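Local atomic coordinates of sensor histidine kinase PdtaS (PDB entry 2YKF), a protein that probably autophosphorylates when starvation raises c-di-GMP and passes the signal to its partner PdtaR, helping mycobacteria adapt to poor nutrients. Residues 39-44 with 55-61; 84-88 with 114-118; 155-161 with 265-270; 202-206 with 279-283. Residue numbers count along the deposited sequence, not the author numbering.

The sensor region of PdtaS illustrates how two sensing modules, each with its own sheet, meet in one chain. Contacts 1 and 2 belong to the GAF domain and reach the same sheet, their centres about 14 Å apart. Contact 4 lies in the PAS-like domain, its centre about 38 Å from that of contact 2. Among these four, contact 3 joins the domains and touches the others: Leu156 CD1 lies 3.6 Å from Tyr42 OH of contact 1, Leu156 CD2 3.7 Å from Ser116 OG of contact 2, and Leu265 CD1 4.3 Å from Leu279 CG of contact 4. A sulfate ion, probably from the crystallisation liquor, sits about 5 Å from the Phe39 side chain.

Contact 1 (39-44 with 55-61)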
loop_
_atom_site.group_PDB
_atom_site.type_symbol
_atom_site.label_atom_id
_atom_site.label_comp_id
_atom_site.label_asym_id
_atom_site.label_seq_id
_atom_site.Cartn_x
_atom_site.Cartn_y
_atom_site.Cartn_z
ATOM N N PHE A 39 -1.171 1.014 -12.641
ATOM C CA PHE A 39 -0.769 -0.400 -12.701
ATOM C C PHE A 39 0.495 -0.585 -13.546
ATOM O O PHE A 39 0.587 -1.543 -14.359
ATOM C CB PHE A 39 -1.917 -1.287 -13.281
ATOM C CG PHE A 39 -3.230 -1.076 -12.602
ATOM C CD1 PHE A 39 -3.563 -1.809 -11.473
ATOM C CD2 PHE A 39 -4.134 -0.136 -13.059
ATOM C CE1 PHE A 39 -4.763 -1.592 -10.814
ATOM C CE2 PHE A 39 -5.314 0.097 -12.383
ATOM C CZ PHE A 39 -5.648 -0.650 -11.276
ATOM N N ALA A 40 1.470 0.296 -13.353
ATOM C CA ALA A 40 2.633 0.422 -14.238
ATOM C C ALA A 40 3.861 0.785 -13.490
ATOM O O ALA A 40 3.796 1.503 -12.449
ATOM C CB ALA A 40 2.321 1.538 -15.373
ATOM N N ASP A 41 5.016 0.393 -14.054
ATOM C CA ASP A 41 6.290 0.876 -13.618
ATOM C C ASP A 41 6.647 2.265 -14.183
ATOM O O ASP A 41 6.285 2.593 -15.332
ATOM C CB ASP A 41 7.378 -0.096 -14.117
ATOM C CG ASP A 41 7.227 -1.449 -13.553
ATOM O OD1 ASP A 41 7.758 -1.612 -12.429
ATOM O OD2 ASP A 41 6.632 -2.360 -14.218
ATOM N N TYR A 42 7.363 3.102 -13.410
ATOM C CA TYR A 42 7.880 4.359 -14.031
ATOM C C TYR A 42 9.348 4.451 -13.793
ATOM O O TYR A 42 9.864 4.047 -12.682
ATOM C CB TYR A 42 7.223 5.622 -13.397
ATOM C CG TYR A 42 5.806 5.842 -13.888
ATOM C CD1 TYR A 42 4.721 5.178 -13.296
ATOM C CD2 TYR A 42 5.554 6.711 -14.992
ATOM C CE1 TYR A 42 3.424 5.330 -13.803
ATOM C CE2 TYR A 42 4.297 6.895 -15.487
ATOM C CZ TYR A 42 3.218 6.239 -14.866
ATOM O OH TYR A 42 1.967 6.477 -15.336
ATOM N N LEU A 43 10.046 5.053 -14.751
ATOM C CA LEU A 43 11.420 5.386 -14.549
ATOM C C LEU A 43 11.528 6.884 -14.742
ATOM O O LEU A 43 10.837 7.395 -15.555
ATOM C CB LEU A 43 12.274 4.671 -15.579
ATOM C CG LEU A 43 12.889 3.315 -15.238
ATOM C CD1 LEU A 43 12.005 2.333 -14.636
ATOM C CD2 LEU A 43 13.534 2.730 -16.512
ATOM N N MET A 44 12.420 7.550 -14.023
ATOM C CA MET A 44 12.633 8.973 -14.201
ATOM C C MET A 44 13.997 9.202 -14.857
ATOM O O MET A 44 14.997 8.742 -14.367
ATOM C CB MET A 44 12.633 9.693 -12.867
ATOM C CG MET A 44 12.854 11.207 -13.031
ATOM S SD MET A 44 12.922 12.062 -11.412
ATOM C CE MET A 44 11.172 12.269 -11.255
ATOM N N CYS A 55 19.034 7.467 -15.799
ATOM C CA CYS A 55 17.834 7.112 -14.973
ATOM C C CYS A 55 18.183 7.363 -13.494
ATOM O O CYS A 55 19.165 6.787 -12.943
ATOM C CB CYS A 55 17.413 5.655 -15.173
ATOM S SG CYS A 55 16.032 5.139 -14.048
ATOM N N VAL A 56 17.398 8.228 -12.831
ATOM C CA VAL A 56 17.745 8.676 -11.496
ATOM C C VAL A 56 16.720 8.157 -10.447
ATOM O O VAL A 56 16.965 8.332 -9.270
ATOM C CB VAL A 56 17.826 10.237 -11.368
ATOM C CG1 VAL A 56 19.016 10.832 -12.223
ATOM C CG2 VAL A 56 16.521 10.844 -11.841
ATOM N N ALA A 57 15.638 7.506 -10.878
ATOM C CA ALA A 57 14.640 6.974 -9.918
ATOM C C ALA A 57 13.763 6.032 -10.630
ATOM O O ALA A 57 13.641 6.082 -11.877
ATOM C CB ALA A 57 13.783 8.094 -9.221
ATOM N N GLN A 58 13.131 5.135 -9.850
ATOM C CA GLN A 58 12.309 4.132 -10.424
ATOM C C GLN A 58 11.217 3.764 -9.405
ATOM O O GLN A 58 11.496 3.707 -8.167
ATOM C CB GLN A 58 13.195 2.891 -10.639
ATOM C CG GLN A 58 12.388 1.597 -11.063
ATOM C CD GLN A 58 13.370 0.459 -11.395
ATOM O OE1 GLN A 58 14.568 0.584 -11.151
ATOM N NE2 GLN A 58 12.867 -0.624 -11.961
ATOM N N CYS A 59 10.021 3.534 -9.861
ATOM C CA CYS A 59 8.955 3.033 -8.986
ATOM C C CYS A 59 8.277 1.812 -9.585
ATOM O O CYS A 59 8.092 1.759 -10.807
ATOM C CB CYS A 59 7.905 4.141 -8.771
ATOM S SG CYS A 59 6.786 3.913 -7.357
ATOM N N ARG A 60 7.871 0.858 -8.776
ATOM C CA ARG A 60 7.008 -0.175 -9.287
ATOM C C ARG A 60 5.597 -0.040 -8.748
ATOM O O ARG A 60 5.407 0.411 -7.635
ATOM C CB ARG A 60 7.557 -1.573 -8.917
ATOM C CG ARG A 60 9.025 -1.747 -9.331
ATOM C CD ARG A 60 9.508 -3.193 -9.070
ATOM N NE ARG A 60 10.808 -3.332 -9.773
ATOM C CZ ARG A 60 11.975 -3.093 -9.216
ATOM N NH1 ARG A 60 12.037 -2.714 -7.938
ATOM N NH2 ARG A 60 13.093 -3.286 -9.904
ATOM N N PRO A 61 4.596 -0.548 -9.479
ATOM C CA PRO A 61 3.237 -0.492 -8.917
ATOM C C PRO A 61 3.026 -1.520 -7.778
ATOM O O PRO A 61 3.576 -2.624 -7.824
ATOM C CB PRO A 61 2.361 -0.877 -10.111
ATOM C CG PRO A 61 3.253 -1.790 -10.968
ATOM C CD PRO A 61 4.681 -1.344 -10.714
HETATM O O HOH W 1 9.965 -0.042 -12.245
#
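Strands 41-44 and 55-59 form an antiparallel hairpin ladder in the GAF sheet, their axes 4.7 Å apart. Phe39, with positive phi, closes the preceding helix in a Schellman motif, and the bend leaves a hollow along the backbone of 39-41. The Pro61 ring fills it, CD 3.4 Å from Ala40 O and CB 3.9 Å from Phe39 C. Leu43 lodges between Gln58 (CD1 to CG, 3.7 Å) and Cys55 (CG to SG, 3.8 Å). On the other face, Met44 passes Ala57 (CB to CB, 4.1 Å) and rests SD 3.8 Å from Val56 CG2; Tyr42, Met44 and Cys59 meet helix 18-38. Tyr42 N to Cys59 O (3.0 Å) and Cys59 N to Tyr42 O (2.9 Å) bond the ladder, with Met44 N to Ala57 O and Val56 N to Met44 O, both 2.9 Å. A water links Asp41 OD1, Gln58 NE2 and Cys59 O. Asp41 also bonds Thr66 and Gln58 bonds Ala72, implying one helix-covered, largely apolar face and another where Leu43 lies beside side chains held by polar bonds.

Contact 2 (84-88 with 114-118)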
loop_
_atom_site.group_PDB
_atom_site.type_symbol
_atom_site.label_atom_id
_atom_site.label_comp_id
_atom_site.label_asym_id
_atom_site.label_seq_id
_atom_site.Cartn_x
_atom_site.Cartn_y
_atom_site.Cartn_z
ATOM N N LEU A 84 12.917 8.935 -28.389
ATOM C CA LEU A 84 11.725 9.668 -27.891
ATOM C C LEU A 84 11.996 10.476 -26.579
ATOM O O LEU A 84 11.816 11.722 -26.515
ATOM C CB LEU A 84 10.522 8.714 -27.729
ATOM C CG LEU A 84 9.177 9.381 -27.442
ATOM C CD1 LEU A 84 9.049 10.772 -28.124
ATOM C CD2 LEU A 84 8.058 8.458 -27.818
ATOM N N VAL A 85 12.450 9.771 -25.554
ATOM C CA VAL A 85 12.878 10.424 -24.328
ATOM C C VAL A 85 13.740 11.637 -24.644
ATOM O O VAL A 85 13.471 12.756 -24.182
ATOM C CB VAL A 85 13.679 9.447 -23.448
ATOM C CG1 VAL A 85 14.257 10.183 -22.211
ATOM C CG2 VAL A 85 12.798 8.214 -23.087
ATOM N N ALA A 86 14.782 11.424 -25.452
ATOM C CA ALA A 86 15.675 12.537 -25.878
ATOM C C ALA A 86 14.874 13.694 -26.511
ATOM O O ALA A 86 15.093 14.883 -26.171
ATOM C CB ALA A 86 16.787 12.003 -26.865
ATOM N N ALA A 87 13.945 13.356 -27.400
ATOM C CA ALA A 87 13.103 14.355 -28.087
ATOM C C ALA A 87 12.139 15.067 -27.123
ATOM O O ALA A 87 11.817 16.240 -27.317
ATOM C CB ALA A 87 12.293 13.691 -29.183
ATOM N N THR A 88 11.647 14.347 -26.103
ATOM C CA THR A 88 10.746 14.974 -25.115
ATOM C C THR A 88 11.459 16.044 -24.321
ATOM O O THR A 88 10.833 17.011 -23.898
ATOM C CB THR A 88 10.097 13.943 -24.175
ATOM O OG1 THR A 88 9.550 12.874 -24.946
ATOM C CG2 THR A 88 8.920 14.585 -23.377
ATOM N N GLU A 114 5.176 4.377 -22.709
ATOM C CA GLU A 114 4.812 5.777 -22.950
ATOM C C GLU A 114 5.750 6.742 -22.235
ATOM O O GLU A 114 6.258 6.477 -21.136
ATOM C CB GLU A 114 3.371 6.038 -22.563
ATOM C CG GLU A 114 2.401 5.043 -23.196
ATOM C CD GLU A 114 1.378 4.540 -22.197
ATOM O OE1 GLU A 114 0.731 5.400 -21.542
ATOM O OE2 GLU A 114 1.253 3.288 -22.029
ATOM N N VAL A 115 5.978 7.863 -22.874
ATOM C CA VAL A 115 6.959 8.778 -22.460
ATOM C C VAL A 115 6.209 10.057 -22.184
ATOM O O VAL A 115 5.323 10.461 -22.958
ATOM C CB VAL A 115 8.023 8.944 -23.582
ATOM C CG1 VAL A 115 9.045 9.989 -23.252
ATOM C CG2 VAL A 115 8.685 7.599 -23.883
ATOM N N SER A 116 6.505 10.663 -21.050
ATOM C CA SER A 116 5.918 11.969 -20.710
ATOM C C SER A 116 6.847 12.880 -19.929
ATOM O O SER A 116 7.657 12.432 -19.097
ATOM C CB SER A 116 4.582 11.804 -20.012
ATOM O OG SER A 116 4.729 11.009 -18.881
ATOM N N PRO A 117 6.703 14.183 -20.147
ATOM C CA PRO A 117 7.577 15.102 -19.496
ATOM C C PRO A 117 7.129 15.527 -18.090
ATOM O O PRO A 117 5.943 15.549 -17.777
ATOM C CB PRO A 117 7.471 16.333 -20.395
ATOM C CG PRO A 117 6.015 16.282 -20.821
ATOM C CD PRO A 117 5.798 14.854 -21.114
ATOM N N VAL A 118 8.098 15.921 -17.295
ATOM C CA VAL A 118 7.853 16.548 -16.037
ATOM C C VAL A 118 8.352 17.976 -16.236
ATOM O O VAL A 118 9.542 18.158 -16.500
ATOM C CB VAL A 118 8.687 15.882 -14.940
ATOM C CG1 VAL A 118 8.499 16.594 -13.586
ATOM C CG2 VAL A 118 8.312 14.376 -14.797
#
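This is apolar helix-on-sheet packing near the surface of the GAF domain, where helix 83-90 lies against strand 114-120, an outermost strand of the sheet within this chain. The two short segments run nearly alongside each other, with an angle of 24° between their N-to-C directions and axes 8.5 Å apart at closest. No hydrogen bond crosses between them. The contact turns instead on Val115, whose side chain points at the helix and is received by three residues spaced along it. Leu84 CG approaches Val115 CG2 at 4.0 Å, Val85 CG2 lies 4.2 Å from Val115 CG1, and Thr88 OG1 comes within 3.4 Å of the same CG1. A hydroxyl in such apolar company needs a polar partner, and Thr88 finds one within its own helix: OG1 donates to Leu84 O at 3.0 Å. With that bond made, Thr88 CG2 faces the strand and meets Pro117 CB at 3.7 Å, two residues further along the strand. Strand 123-131 adjoins the packing through Val127, which touches both Thr88 and Val115. Ser116 points away from helix 83-90 and meets Leu156 of helix 143-161, so the sheet carries helices on both sides, the layered alpha-beta-alpha architecture characteristic of GAF domains.

Contact 3 (155-161 with 265-270); sequences LLRMLAE and LPLVVA
Helix 155-161, within helix 143-161, crosses strand 265-269 at 65° with axes 8.1 Å apart. Residues 155-160 are helical, the strand is extended, and Ala270 leaves it with positive phi (53/47). The nearest CA pairs are Leu155-Leu267 at 7.4 Å, Met158-Val268 at 6.8 Å and Glu161-Ala270 at 7.7 Å.

Apolar packing begins with Leu155 (m, t), which extends CD2 to within 3.8 Å of CD2 of Leu267 (m, t) and 4.4 Å of Leu265 CD2. Met158 (m, t, p) lies against the backbone of 266-268, its SD 4.2 Å from Leu267 CD2 and its CE 4.3 Å from Val268 CB.

Two side chains also meet polar groups: Met158 sets CG 3.3 Å from Val268 O and CE 3.6 Å from Pro266 O, and Val269 (chi1 t) lays CG1 over one face of the guanidinium of Arg157 (chi1 t, chi2 98°), 3.4 Å from CZ.

Among the polar links, Val268 N gives a weak hydrogen bond to Met158 SD at 3.5 Å. Ala270 N donates to Glu161 OE1 at 3.0 Å, and a water donates to that OE1 at a short 2.4 Å and to Val268 O at 3.1 Å. Glu161 (m, t) also salt-bridges Arg157 NH1 through OE2 at 2.9 Å.

Helix 18-38 adds Leu37 on Leu155 and Leu33 on Leu265. A GAF helix docked on a PAS-like sheet is an interdomain interface of a tandem GAF-PAS sensor region.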
loop_
_atom_site.group_PDB
_atom_site.type_symbol
_atom_site.label_atom_id
_atom_site.label_comp_id
_atom_site.label_asym_id
_atom_site.label_seq_id
_atom_site.Cartn_x
_atom_site.Cartn_y
_atom_site.Cartn_z
ATOM N N LEU A 155 -3.162 12.997 -13.593
ATOM C CA LEU A 155 -1.940 13.426 -12.887
ATOM C C LEU A 155 -0.791 13.564 -13.856
ATOM O O LEU A 155 0.053 14.391 -13.650
ATOM C CB LEU A 155 -1.504 12.390 -11.808
ATOM C CG LEU A 155 -2.581 12.095 -10.774
ATOM C CD1 LEU A 155 -2.028 10.914 -9.911
ATOM C CD2 LEU A 155 -2.840 13.378 -9.965
ATOM N N LEU A 156 -0.693 12.664 -14.839
ATOM C CA LEU A 156 0.394 12.758 -15.842
ATOM C C LEU A 156 0.310 14.118 -16.582
ATOM O O LEU A 156 1.321 14.767 -16.854
ATOM C CB LEU A 156 0.235 11.602 -16.808
ATOM C CG LEU A 156 0.869 10.296 -16.292
ATOM C CD1 LEU A 156 0.519 9.180 -17.227
ATOM C CD2 LEU A 156 2.399 10.403 -16.114
ATOM N N ARG A 157 -0.903 14.565 -16.836
ATOM C CA ARG A 157 -1.107 15.914 -17.430
ATOM C C ARG A 157 -0.651 17.047 -16.487
ATOM O O ARG A 157 0.049 17.953 -16.902
ATOM C CB ARG A 157 -2.562 16.085 -17.954
ATOM C CG ARG A 157 -3.071 17.511 -18.005
ATOM C CD ARG A 157 -2.989 18.187 -19.389
ATOM N NE ARG A 157 -4.198 17.960 -20.193
ATOM C CZ ARG A 157 -4.739 18.832 -21.060
ATOM N NH1 ARG A 157 -4.214 20.054 -21.239
ATOM N NH2 ARG A 157 -5.837 18.483 -21.736
ATOM N N MET A 158 -0.983 16.951 -15.195
ATOM C CA MET A 158 -0.470 17.883 -14.220
ATOM C C MET A 158 1.044 17.861 -14.103
ATOM O O MET A 158 1.682 18.943 -13.921
ATOM C CB MET A 158 -1.143 17.546 -12.860
ATOM C CG MET A 158 -2.581 17.998 -12.895
ATOM S SD MET A 158 -3.517 17.662 -11.408
ATOM C CE MET A 158 -2.880 18.964 -10.400
ATOM N N LEU A 159 1.651 16.646 -14.139
ATOM C CA LEU A 159 3.119 16.572 -14.157
ATOM C C LEU A 159 3.684 17.338 -15.385
ATOM O O LEU A 159 4.673 18.080 -15.255
ATOM C CB LEU A 159 3.584 15.110 -14.234
ATOM C CG LEU A 159 3.495 14.445 -12.846
ATOM C CD1 LEU A 159 3.443 12.913 -13.013
ATOM C CD2 LEU A 159 4.749 14.853 -12.139
ATOM N N ALA A 160 3.059 17.123 -16.539
ATOM C CA ALA A 160 3.492 17.749 -17.818
ATOM C C ALA A 160 3.274 19.259 -17.786
ATOM O O ALA A 160 4.033 19.996 -18.412
ATOM C CB ALA A 160 2.789 17.092 -19.015
ATOM N N GLU A 161 2.297 19.730 -16.997
ATOM C CA GLU A 161 1.985 21.152 -16.890
ATOM C C GLU A 161 2.662 21.781 -15.737
ATOM O O GLU A 161 2.505 22.976 -15.521
ATOM C CB GLU A 161 0.450 21.395 -16.799
ATOM C CG GLU A 161 -0.219 20.987 -18.111
ATOM C CD GLU A 161 -1.753 21.233 -18.222
ATOM O OE1 GLU A 161 -2.452 21.468 -17.202
ATOM O OE2 GLU A 161 -2.262 21.150 -19.374
ATOM N N LEU A 265 -6.585 15.645 -3.347
ATOM C CA LEU A 265 -5.704 16.039 -4.469
ATOM C C LEU A 265 -6.577 16.766 -5.463
ATOM O O LEU A 265 -7.465 16.172 -6.034
ATOM C CB LEU A 265 -5.189 14.807 -5.217
ATOM C CG LEU A 265 -4.143 14.058 -4.497
ATOM C CD1 LEU A 265 -4.970 12.956 -3.801
ATOM C CD2 LEU A 265 -3.172 13.494 -5.570
ATOM N N PRO A 266 -6.424 18.079 -5.571
ATOM C CA PRO A 266 -7.233 18.794 -6.563
ATOM C C PRO A 266 -6.740 18.414 -7.986
ATOM O O PRO A 266 -5.542 18.156 -8.180
ATOM C CB PRO A 266 -6.954 20.264 -6.245
ATOM C CG PRO A 266 -5.646 20.294 -5.544
ATOM C CD PRO A 266 -5.497 18.951 -4.828
ATOM N N LEU A 267 -7.640 18.298 -8.954
ATOM C CA LEU A 267 -7.182 17.950 -10.294
ATOM C C LEU A 267 -7.464 19.113 -11.209
ATOM O O LEU A 267 -8.572 19.689 -11.149
ATOM C CB LEU A 267 -7.876 16.725 -10.796
ATOM C CG LEU A 267 -7.723 15.477 -9.900
ATOM C CD1 LEU A 267 -8.639 14.477 -10.410
ATOM C CD2 LEU A 267 -6.326 14.937 -9.998
ATOM N N VAL A 268 -6.475 19.446 -12.040
ATOM C CA VAL A 268 -6.505 20.697 -12.854
ATOM C C VAL A 268 -5.995 20.399 -14.267
ATOM O O VAL A 268 -5.006 19.649 -14.451
ATOM C CB VAL A 268 -5.576 21.780 -12.241
ATOM C CG1 VAL A 268 -5.536 23.090 -13.098
ATOM C CG2 VAL A 268 -6.000 22.104 -10.828
ATOM N N VAL A 269 -6.669 21.024 -15.238
ATOM C CA VAL A 269 -6.271 21.066 -16.669
ATOM C C VAL A 269 -6.214 22.504 -17.123
ATOM O O VAL A 269 -7.192 23.269 -16.967
ATOM C CB VAL A 269 -7.323 20.413 -17.567
ATOM C CG1 VAL A 269 -6.906 20.545 -19.059
ATOM C CG2 VAL A 269 -7.570 18.958 -17.155
ATOM N N ALA A 270 -5.047 22.898 -17.632
ATOM C CA ALA A 270 -4.902 24.167 -18.357
ATOM C C ALA A 270 -5.453 25.325 -17.518
ATOM O O ALA A 270 -6.270 26.120 -17.988
ATOM C CB ALA A 270 -5.631 24.052 -19.723
HETATM O O HOH W 2 -2.366 21.264 -14.769
#

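Contact 4 (202-206 with 279-283); sequences AYHRM and LIRDV
Ile280, Asp282 and Ala202 carry most of this contact. Residues 202-205 are helical, with Met206 N bonded to Ala202 O at 3.0 Å, and 279-282 form an extended strand. The closest CA pair is Ala202 with Asp282, 5.4 Å apart; both residues, like Ile280, direct CB toward the opposing segment. Ile280 takes the fully extended t, t rotamer, so that its CD1 reaches the helix: 3.7 Å from Ala202 CB, 3.7 Å from Tyr203 CE1 and 4.2 Å from Met206 SD. Tyr203 (chi1 -91°) and Met206 (m, t) bend in to meet it, and Tyr203 OH bonds Thr221. Helix 197-205 thus lies on the antiparallel sheet of the PAS-like domain, whose strand order 2-1-5-4-3 is that of the PAS fold; strand 272-282 is its central strand, and Val260 of the neighbouring strand touches both Ile280 and Met206. The methyl of Ala202 also allows close approach of Asp282, CB to CB 4.2 Å. Asp282 (chi1 t) places OD2 3.4 Å from Arg205 CG, while its OD1 bonds Thr284. Arg205 (m, m) turns its guanidinium away from the strand to form a salt bridge with Asp71 of the second subunit.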
loop_
_atom_site.group_PDB
_atom_site.type_symbol
_atom_site.label_atom_id
_atom_site.label_comp_id
_atom_site.label_asym_id
_atom_site.label_seq_id
_atom_site.Cartn_x
_atom_site.Cartn_y
_atom_site.Cartn_z
ATOM N N ALA A 202 -15.273 2.033 3.920
ATOM C CA ALA A 202 -14.931 2.971 4.929
ATOM C C ALA A 202 -16.131 3.859 5.272
ATOM O O ALA A 202 -16.424 4.078 6.447
ATOM C CB ALA A 202 -13.709 3.813 4.492
ATOM N N TYR A 203 -16.824 4.389 4.263
ATOM C CA TYR A 203 -18.028 5.246 4.575
ATOM C C TYR A 203 -19.111 4.463 5.317
ATOM O O TYR A 203 -19.813 5.046 6.149
ATOM C CB TYR A 203 -18.623 5.891 3.295
ATOM C CG TYR A 203 -17.992 7.260 3.030
ATOM C CD1 TYR A 203 -16.673 7.380 2.504
ATOM C CD2 TYR A 203 -18.666 8.415 3.372
ATOM C CE1 TYR A 203 -16.067 8.643 2.328
ATOM C CE2 TYR A 203 -18.053 9.700 3.207
ATOM C CZ TYR A 203 -16.797 9.804 2.687
ATOM O OH TYR A 203 -16.249 11.062 2.539
ATOM N N HIS A 204 -19.284 3.168 5.023
ATOM C CA HIS A 204 -20.244 2.362 5.835
ATOM C C HIS A 204 -19.824 2.241 7.304
ATOM O O HIS A 204 -20.654 2.387 8.218
ATOM C CB HIS A 204 -20.417 0.922 5.273
ATOM C CG HIS A 204 -21.092 0.875 3.965
ATOM N ND1 HIS A 204 -20.898 -0.150 3.069
ATOM C CD2 HIS A 204 -21.964 1.740 3.379
ATOM C CE1 HIS A 204 -21.595 0.096 1.970
ATOM N NE2 HIS A 204 -22.256 1.238 2.139
ATOM N N ARG A 205 -18.546 2.005 7.546
ATOM C CA ARG A 205 -18.074 1.908 8.931
ATOM C C ARG A 205 -18.314 3.243 9.599
ATOM O O ARG A 205 -18.564 3.284 10.808
ATOM C CB ARG A 205 -16.553 1.585 8.985
ATOM C CG ARG A 205 -16.175 0.166 8.483
ATOM C CD ARG A 205 -17.197 -0.925 9.187
ATOM N NE ARG A 205 -17.448 -1.637 8.021
ATOM C CZ ARG A 205 -18.504 -1.761 7.279
ATOM N NH1 ARG A 205 -19.809 -1.732 7.654
ATOM N NH2 ARG A 205 -18.143 -2.240 6.174
ATOM N N MET A 206 -18.161 4.347 8.822
ATOM C CA MET A 206 -18.369 5.708 9.360
ATOM C C MET A 206 -19.860 6.050 9.629
ATOM O O MET A 206 -20.164 7.110 10.190
ATOM C CB MET A 206 -17.812 6.749 8.384
ATOM C CG MET A 206 -16.287 6.938 8.321
ATOM S SD MET A 206 -15.871 7.762 6.724
ATOM C CE MET A 206 -15.922 9.400 7.381
ATOM N N LEU A 279 -8.287 10.055 -1.489
ATOM C CA LEU A 279 -7.913 8.693 -1.025
ATOM C C LEU A 279 -8.333 8.563 0.418
ATOM O O LEU A 279 -8.286 9.529 1.179
ATOM C CB LEU A 279 -6.422 8.484 -1.142
ATOM C CG LEU A 279 -5.832 8.967 -2.479
ATOM C CD1 LEU A 279 -4.328 8.790 -2.327
ATOM C CD2 LEU A 279 -6.361 8.123 -3.583
ATOM N N ILE A 280 -8.846 7.401 0.770
ATOM C CA ILE A 280 -9.330 7.185 2.143
ATOM C C ILE A 280 -8.851 5.861 2.672
ATOM O O ILE A 280 -8.769 4.900 1.944
ATOM C CB ILE A 280 -10.870 7.333 2.239
ATOM C CG1 ILE A 280 -11.381 7.117 3.686
ATOM C CG2 ILE A 280 -11.594 6.414 1.274
ATOM C CD1 ILE A 280 -12.928 7.348 3.779
ATOM N N ARG A 281 -8.460 5.829 3.953
ATOM C CA ARG A 281 -8.045 4.556 4.518
ATOM C C ARG A 281 -8.761 4.425 5.863
ATOM O O ARG A 281 -8.625 5.307 6.693
ATOM C CB ARG A 281 -6.543 4.543 4.793
ATOM C CG ARG A 281 -6.133 3.154 5.350
ATOM C CD ARG A 281 -4.655 2.996 5.754
ATOM N NE ARG A 281 -4.485 1.550 5.974
ATOM C CZ ARG A 281 -3.470 0.965 6.636
ATOM N NH1 ARG A 281 -2.439 1.700 7.099
ATOM N NH2 ARG A 281 -3.451 -0.382 6.737
ATOM N N ASP A 282 -9.525 3.362 6.056
ATOM C CA ASP A 282 -10.079 3.048 7.390
ATOM C C ASP A 282 -8.965 2.652 8.353
ATOM O O ASP A 282 -8.307 1.591 8.238
ATOM C CB ASP A 282 -11.152 1.967 7.243
ATOM C CG ASP A 282 -11.805 1.597 8.593
ATOM O OD1 ASP A 282 -11.288 2.063 9.630
ATOM O OD2 ASP A 282 -12.830 0.858 8.587
ATOM N N VAL A 283 -8.674 3.506 9.303
ATOM C CA VAL A 283 -7.627 3.153 10.247
ATOM C C VAL A 283 -8.161 2.841 11.695
ATOM O O VAL A 283 -7.469 3.012 12.668
ATOM C CB VAL A 283 -6.534 4.221 10.291
ATOM C CG1 VAL A 283 -5.854 4.324 8.918
ATOM C CG2 VAL A 283 -7.117 5.567 10.701
#